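Local coordinates for Serine/threonine protein kinase (Mycobacterium tuberculosis, PDB 4ESQ) that probably phosphorylates serine and threonine residues of proteins using ATP as a membrane receptor kinase, represented here by its extracellular sensor domain, at residues T177-A180 against G181-A184; T56-D59 against P60-A63. All coordinates share one frame; numbering follows the deposited sequence.

Contact 1 of 2, residues T177-A180 against G181-A184; sequences TNQA and GQIA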
loop_
_atom_site.group_PDB
_atom_site.type_symbol
_atom_site.label_atom_id
_atom_site.label_comp_id
_atom_site.label_asym_id
_atom_site.label_seq_id
_atom_site.Cartn_x
_atom_site.Cartn_y
_atom_site.Cartn_z
ATOM N N THR A 177 -7.186 -1.635 12.417
ATOM C CA THR A 177 -6.497 -0.744 13.340
ATOM C C THR A 177 -5.094 -0.446 12.847
ATOM O O THR A 177 -4.787 0.691 12.530
ATOM C CB THR A 177 -6.439 -1.291 14.776
ATOM O OG1 THR A 177 -5.965 -2.639 14.763
ATOM C CG2 THR A 177 -7.828 -1.239 15.422
ATOM N N ASN A 178 -4.248 -1.467 12.765
ATOM C CA ASN A 178 -2.886 -1.254 12.276
ATOM C C ASN A 178 -2.349 -2.414 11.428
ATOM O O ASN A 178 -1.144 -2.660 11.401
ATOM C CB ASN A 178 -1.933 -0.958 13.447
ATOM C CG ASN A 178 -0.594 -0.395 12.994
ATOM O OD1 ASN A 178 -0.532 0.477 12.124
ATOM N ND2 ASN A 178 0.493 -0.891 13.590
ATOM N N GLN A 179 -3.230 -3.117 10.721
ATOM C CA GLN A 179 -2.795 -4.268 9.927
ATOM C C GLN A 179 -1.779 -3.911 8.827
ATOM O O GLN A 179 -0.840 -4.667 8.563
ATOM C CB GLN A 179 -3.995 -4.999 9.316
ATOM C CG GLN A 179 -4.858 -5.767 10.327
ATOM C CD GLN A 179 -5.951 -4.907 10.942
ATOM O OE1 GLN A 179 -5.850 -3.679 10.974
ATOM N NE2 GLN A 179 -7.004 -5.553 11.433
ATOM N N ALA A 180 -1.963 -2.766 8.184
ATOM C CA ALA A 180 -1.041 -2.372 7.127
ATOM C C ALA A 180 0.312 -1.980 7.733
ATOM O O ALA A 180 1.369 -2.263 7.162
ATOM C CB ALA A 180 -1.623 -1.249 6.294
ATOM N N GLY A 181 0.273 -1.332 8.893
ATOM C CA GLY A 181 1.498 -1.027 9.605
ATOM C C GLY A 181 2.234 -2.305 9.962
ATOM O O GLY A 181 3.462 -2.362 9.875
ATOM N N GLN A 182 1.498 -3.333 10.379
ATOM C CA GLN A 182 2.144 -4.600 10.726
ATOM C C GLN A 182 2.756 -5.265 9.502
ATOM O O GLN A 182 3.870 -5.803 9.543
ATOM C CB GLN A 182 1.137 -5.572 11.319
ATOM C CG GLN A 182 0.673 -5.246 12.698
ATOM C CD GLN A 182 -0.203 -6.362 13.202
ATOM O OE1 GLN A 182 -1.425 -6.287 13.117
ATOM N NE2 GLN A 182 0.424 -7.439 13.677
ATOM N N ILE A 183 2.004 -5.259 8.416
ATOM C CA ILE A 183 2.479 -5.875 7.191
ATOM C C ILE A 183 3.754 -5.172 6.741
ATOM O O ILE A 183 4.767 -5.818 6.434
ATOM C CB ILE A 183 1.381 -5.863 6.105
ATOM C CG1 ILE A 183 0.291 -6.881 6.468
ATOM C CG2 ILE A 183 1.953 -6.176 4.730
ATOM C CD1 ILE A 183 -1.011 -6.677 5.713
ATOM N N ALA A 184 3.721 -3.848 6.730
ATOM C CA ALA A 184 4.879 -3.073 6.294
ATOM C C ALA A 184 6.118 -3.406 7.125
ATOM O O ALA A 184 7.212 -3.603 6.588
ATOM C CB ALA A 184 4.569 -1.581 6.371
HETATM O O HOH W 1 -3.301 -4.302 13.727
#
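A water joins Gln182 to Asn178: it gives a hydrogen to Gln182 OE1 at 2.8 Å and takes a weak bond from Asn178 N, so it bridges the backbone of the cap residue and the side chain one turn on. Gln182 N in turn donates to Asn178 O at 2.9 Å, the first i to i+4 backbone bond of helix 179-192. Asn178 is the N-cap. With CG anti to the backbone N (chi1 -166°), its amide reaches over the first turn, where Asn178 OD1 sits 3.6 Å from Gly181 CA; Gly181, which has no side chain, leaves room for that oxygen. OD1 itself is bonded by Gln156 NE2, while Gln156 OE1 accepts from Gly181 N and, weakly, from Ala180 N, so one glutamine side chain ties the cap to the amides at the start of the helix. Gln179 folds back instead: its OE1 takes Thr177 N at 2.8 Å, in the carbonyl plane and on a lone pair, and its NE2 reaches Gln175 O. Ile183 lays CG1 3.3 Å from Gln179 O and packs on Val23 of helix 17-24 and Val169 of strand 165-173. Small Ala180 and Ala184 let the helix lie close against strands 154-162 and 165-173.

Contact 2 of 2, residues T56-D59 against P60-A63; sequences TSQD and PVYA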
loop_
_atom_site.group_PDB
_atom_site.type_symbol
_atom_site.label_atom_id
_atom_site.label_comp_id
_atom_site.label_asym_id
_atom_site.label_seq_id
_atom_site.Cartn_x
_atom_site.Cartn_y
_atom_site.Cartn_z
ATOM N N THR A 56 -2.136 1.628 -3.473
ATOM C CA THR A 56 -0.719 1.361 -3.689
ATOM C C THR A 56 -0.427 1.258 -5.175
ATOM O O THR A 56 -1.343 1.111 -5.988
ATOM C CB THR A 56 -0.288 0.020 -3.063
ATOM O OG1 THR A 56 -0.587 -1.051 -3.968
ATOM C CG2 THR A 56 -1.013 -0.221 -1.766
ATOM N N SER A 57 0.856 1.345 -5.519
ATOM C CA SER A 57 1.327 1.006 -6.863
ATOM C C SER A 57 0.636 1.723 -8.023
ATOM O O SER A 57 0.439 1.133 -9.082
ATOM C CB SER A 57 1.199 -0.508 -7.091
ATOM O OG SER A 57 1.560 -1.256 -5.939
ATOM N N GLN A 58 0.292 2.989 -7.842
ATOM C CA GLN A 58 -0.421 3.713 -8.886
ATOM C C GLN A 58 0.534 4.374 -9.871
ATOM O O GLN A 58 1.461 5.083 -9.473
ATOM C CB GLN A 58 -1.334 4.775 -8.266
ATOM C CG GLN A 58 -2.427 4.187 -7.380
ATOM C CD GLN A 58 -3.430 3.380 -8.182
ATOM O OE1 GLN A 58 -4.250 3.945 -8.908
ATOM N NE2 GLN A 58 -3.352 2.056 -8.078
ATOM N N ASP A 59 0.297 4.161 -11.162
ATOM C CA ASP A 59 1.173 4.743 -12.175
ATOM C C ASP A 59 1.367 6.268 -12.056
ATOM O O ASP A 59 2.507 6.731 -12.078
ATOM C CB ASP A 59 0.716 4.359 -13.584
ATOM C CG ASP A 59 1.683 4.836 -14.649
ATOM O OD1 ASP A 59 2.773 4.243 -14.768
ATOM O OD2 ASP A 59 1.354 5.815 -15.349
ATOM N N PRO A 60 0.272 7.048 -11.943
ATOM C CA PRO A 60 0.413 8.513 -11.878
ATOM C C PRO A 60 1.203 8.976 -10.654
ATOM O O PRO A 60 1.785 10.062 -10.631
ATOM C CB PRO A 60 -1.037 9.000 -11.779
ATOM C CG PRO A 60 -1.839 7.923 -12.412
ATOM C CD PRO A 60 -1.141 6.641 -12.032
ATOM N N VAL A 61 1.223 8.135 -9.634
ATOM C CA VAL A 61 1.922 8.446 -8.402
ATOM C C VAL A 61 3.420 8.150 -8.529
ATOM O O VAL A 61 4.253 8.941 -8.090
ATOM C CB VAL A 61 1.315 7.659 -7.232
ATOM C CG1 VAL A 61 2.093 7.921 -5.939
ATOM C CG2 VAL A 61 -0.176 8.016 -7.076
ATOM N N TYR A 62 3.757 7.014 -9.136
ATOM C CA TYR A 62 5.159 6.593 -9.233
ATOM C C TYR A 62 5.881 7.083 -10.489
ATOM O O TYR A 62 7.115 7.009 -10.580
ATOM C CB TYR A 62 5.253 5.070 -9.174
ATOM C CG TYR A 62 5.193 4.486 -7.779
ATOM C CD1 TYR A 62 6.356 4.258 -7.058
ATOM C CD2 TYR A 62 3.979 4.126 -7.196
ATOM C CE1 TYR A 62 6.320 3.707 -5.792
ATOM C CE2 TYR A 62 3.938 3.582 -5.921
ATOM C CZ TYR A 62 5.119 3.364 -5.236
ATOM O OH TYR A 62 5.099 2.831 -3.975
ATOM N N ALA A 63 5.115 7.541 -11.473
ATOM C CA ALA A 63 5.708 8.029 -12.710
ATOM C C ALA A 63 6.721 9.127 -12.404
ATOM O O ALA A 63 6.443 10.047 -11.631
ATOM C CB ALA A 63 4.634 8.541 -13.644
#
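The phenol ring of Tyr62 turns back along the chain that leads into its own helix, so that Gln58 O lies at the ring edge, in plane, 3.5 Å from Tyr62 CD2. Farther out, Tyr62 CE2 comes within 3.8 Å of Ser57 CA. A chi1 of -81°, with CG beside the backbone N, sends the ring back in this direction. A long aromatic suits the place: its flat body packs inside the domain while its OH reaches Asp168 OD2, a carboxylate oxygen that also receives Ser57 N.

On another side of the Gln58 carbonyl stands Val61, whose CG2 branch touches Gln58 CB at 3.6 Å, a compact beta-branched residue filling the angle beside the N-cap. Gln58 O accepts from Tyr62 N at 3.0 Å and, weakly, from Val61 N, so two amides grip the one oxygen. The Gln58 chain then bends away at chi2 (-67°), and NE2 donates to Thr56 O at 3.0 Å with that oxygen in its amide plane. NE2 also bonds Asp39 OD2 and OE1 takes Gln51 NE2, which together fix the rotation of the amide; a terbium ion is bound about 5 Å from this side chain.

Pro60, with no N-H to give, fits the first turn, where no carbonyl four residues back is placed to accept a helical bond. The turn closes as Ala63 N donates to Asp59 O at 2.8 Å, and Ala63 CB rests 3.2 Å from Asp59 O as the chain leaves the helix. Helix 59-62 is thus a single short turn beside the sheet: Tyr62 stacks on Phe102 of helix 96-111 and touches Val91, Met159 and Val166 of strands 84-92, 154-162 and 165-173.

Both contacts are local and lie in the PknH-like extracellular domain, the sensor part of the receptor kinase: contact 1 is the first turn of helix 179-192, and contact 2 takes in the whole short helix 59-62 with its lead-in. Contact 2 comes first along the chain; contact 1 follows much later, at the start of the last helix. Their centres lie 21 Å apart on opposite sides of the chain's centre, and their nearest atoms are about 8 Å apart without touching. What they share is the antiparallel sheet: strands 154-162 and 165-173 receive side chains from both. This is consistent with a single compact domain with helices against both faces of the sheet.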